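Local structure of putative periplasmic or exported protein (Salmonella enterica subsp. enterica serovar Typhimurium, 4GQZ) at residues Lys110-Tyr115 against Ile120-Pro125. The protein probably binds copper in the periplasm and contributes to copper resistance. Numbering follows the deposited sequence.
Sequences KEMQSY and IGVWLP
Two sheets, packed as in the beta sandwiches of the E-set family, to which this part of CueP probably belongs, come together where Met112 and Tyr115 of 110-115 meet Ile120, Gly121 and Val122. Strand 111-113 pairs with strand 94-101 and strand 120-125 with 63-68, so side chains rather than a backbone ladder join the two segments, whose strand directions differ by 129°. Met112, modelled as selenomethionine, reaches across with CG anti to its carbonyl carbon and then bends at chi3 (74°). The bend brings CE to 3.6 Å from Ile120 CG2, while SE lies 3.9 Å from Val122 CG1, Met112 and Val122 crossing at about a right angle. The other branch of Ile120 lies against the backbone of 110-115: its CG1 rests 3.6 Å from Ser114 CA. Ser114 OG is engaged elsewhere, hydrogen-bonded to Met90 O and Lys93 N. Beyond it, Tyr115 lays its ring obliquely along the start of strand 120-125, with Ile120 CA in an off-centre CH-pi contact 4.2 Å from the ring centroid. Its hydroxyl accepts a nearly straight hydrogen bond, Gly121 N to Tyr115 OH 2.9 Å (166°). The phenol thus satisfies a buried backbone N-H, a single polar link beside the otherwise apolar packing between the sheets.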
loop_
_atom_site.group_PDB
_atom_site.type_symbol
_atom_site.label_atom_id
_atom_site.label_comp_id
_atom_site.label_asym_id
_atom_site.label_seq_id
_atom_site.Cartn_x
_atom_site.Cartn_y
_atom_site.Cartn_z
ATOM N N LYS B 110 0.499 -22.362 2.778
ATOM C CA LYS B 110 1.416 -22.496 3.908
ATOM C C LYS B 110 0.738 -22.704 5.254
ATOM O O LYS B 110 -0.467 -22.496 5.402
ATOM C CB LYS B 110 2.364 -21.300 3.999
ATOM C CG LYS B 110 1.706 -19.951 4.204
ATOM C CD LYS B 110 2.794 -18.882 4.240
ATOM C CE LYS B 110 2.244 -17.510 4.585
ATOM N NZ LYS B 110 1.454 -16.894 3.480
ATOM N N GLU B 111 1.544 -23.120 6.229
ATOM C CA GLU B 111 1.114 -23.205 7.617
ATOM C C GLU B 111 1.048 -21.800 8.200
ATOM O O GLU B 111 2.036 -21.065 8.168
ATOM C CB GLU B 111 2.108 -24.042 8.432
ATOM C CG GLU B 111 2.642 -25.281 7.717
ATOM C CD GLU B 111 1.540 -26.207 7.238
ATOM O OE1 GLU B 111 0.460 -26.231 7.876
ATOM O OE2 GLU B 111 1.749 -26.906 6.212
HETATM N N MSE B 112 -0.115 -21.419 8.722
HETATM C CA MSE B 112 -0.267 -20.117 9.356
HETATM C C MSE B 112 -0.895 -20.278 10.739
HETATM O O MSE B 112 -1.733 -21.154 10.954
HETATM C CB MSE B 112 -1.124 -19.193 8.485
HETATM C CG MSE B 112 -0.641 -19.092 7.043
HETATM SE SE MSE B 112 -1.692 -17.798 6.019
HETATM C CE MSE B 112 -0.951 -16.165 6.794
ATOM N N GLN B 113 -0.479 -19.431 11.668
ATOM C CA GLN B 113 -0.993 -19.440 13.031
ATOM C C GLN B 113 -2.050 -18.355 13.184
ATOM O O GLN B 113 -1.788 -17.198 12.861
ATOM C CB GLN B 113 0.160 -19.135 13.980
ATOM C CG GLN B 113 -0.136 -19.375 15.440
ATOM C CD GLN B 113 0.141 -20.801 15.848
ATOM O OE1 GLN B 113 0.262 -21.693 15.002
ATOM N NE2 GLN B 113 0.256 -21.029 17.148
ATOM N N SER B 114 -3.244 -18.709 13.659
ATOM C CA SER B 114 -4.265 -17.689 13.935
ATOM C C SER B 114 -3.775 -16.767 15.039
ATOM O O SER B 114 -2.956 -17.168 15.866
ATOM C CB SER B 114 -5.601 -18.321 14.334
ATOM O OG SER B 114 -5.457 -19.119 15.502
ATOM N N TYR B 115 -4.262 -15.532 15.054
ATOM C CA TYR B 115 -3.801 -14.552 16.044
ATOM C C TYR B 115 -4.621 -14.663 17.325
ATOM O O TYR B 115 -5.509 -15.521 17.433
ATOM C CB TYR B 115 -3.896 -13.124 15.493
ATOM C CG TYR B 115 -3.487 -13.013 14.040
ATOM C CD1 TYR B 115 -2.406 -13.731 13.548
ATOM C CD2 TYR B 115 -4.203 -12.212 13.157
ATOM C CE1 TYR B 115 -2.039 -13.655 12.215
ATOM C CE2 TYR B 115 -3.844 -12.126 11.817
ATOM C CZ TYR B 115 -2.758 -12.851 11.356
ATOM O OH TYR B 115 -2.376 -12.779 10.026
ATOM N N ILE B 120 -6.864 -15.021 10.800
ATOM C CA ILE B 120 -5.655 -15.022 9.985
ATOM C C ILE B 120 -5.865 -14.038 8.844
ATOM O O ILE B 120 -6.927 -14.039 8.219
ATOM C CB ILE B 120 -5.400 -16.400 9.364
ATOM C CG1 ILE B 120 -5.242 -17.455 10.469
ATOM C CG2 ILE B 120 -4.167 -16.347 8.469
ATOM C CD1 ILE B 120 -5.421 -18.870 10.006
ATOM N N GLY B 121 -4.870 -13.204 8.554
ATOM C CA GLY B 121 -4.976 -12.288 7.431
ATOM C C GLY B 121 -4.065 -12.671 6.271
ATOM O O GLY B 121 -2.923 -13.080 6.486
ATOM N N VAL B 122 -4.571 -12.586 5.041
ATOM C CA VAL B 122 -3.706 -12.758 3.874
ATOM C C VAL B 122 -3.786 -11.562 2.940
ATOM O O VAL B 122 -4.825 -10.912 2.831
ATOM C CB VAL B 122 -4.034 -14.033 3.077
ATOM C CG1 VAL B 122 -3.694 -15.266 3.899
ATOM C CG2 VAL B 122 -5.510 -14.051 2.672
ATOM N N TRP B 123 -2.684 -11.291 2.251
ATOM C CA TRP B 123 -2.633 -10.210 1.283
ATOM C C TRP B 123 -2.698 -10.788 -0.121
ATOM O O TRP B 123 -1.844 -11.586 -0.525
ATOM C CB TRP B 123 -1.356 -9.400 1.486
ATOM C CG TRP B 123 -1.349 -8.624 2.792
ATOM C CD1 TRP B 123 -0.761 -8.999 3.977
ATOM C CD2 TRP B 123 -1.949 -7.345 3.031
ATOM N NE1 TRP B 123 -0.964 -8.029 4.929
ATOM C CE2 TRP B 123 -1.683 -7.002 4.376
ATOM C CE3 TRP B 123 -2.688 -6.461 2.241
ATOM C CZ2 TRP B 123 -2.141 -5.812 4.947
ATOM C CZ3 TRP B 123 -3.134 -5.281 2.803
ATOM C CH2 TRP B 123 -2.863 -4.967 4.150
ATOM N N LEU B 124 -3.716 -10.381 -0.869
ATOM C CA LEU B 124 -4.067 -11.060 -2.108
ATOM C C LEU B 124 -4.092 -10.073 -3.279
ATOM O O LEU B 124 -4.379 -8.888 -3.091
ATOM C CB LEU B 124 -5.442 -11.724 -1.945
ATOM C CG LEU B 124 -5.587 -12.822 -0.882
ATOM C CD1 LEU B 124 -7.013 -13.295 -0.798
ATOM C CD2 LEU B 124 -4.689 -14.003 -1.212
ATOM N N PRO B 125 -3.790 -10.561 -4.494
ATOM C CA PRO B 125 -3.930 -9.715 -5.689
ATOM C C PRO B 125 -5.365 -9.221 -5.792
ATOM O O PRO B 125 -6.281 -9.948 -5.405
ATOM C CB PRO B 125 -3.640 -10.673 -6.854
ATOM C CG PRO B 125 -2.972 -11.876 -6.246
ATOM C CD PRO B 125 -3.439 -11.958 -4.820
#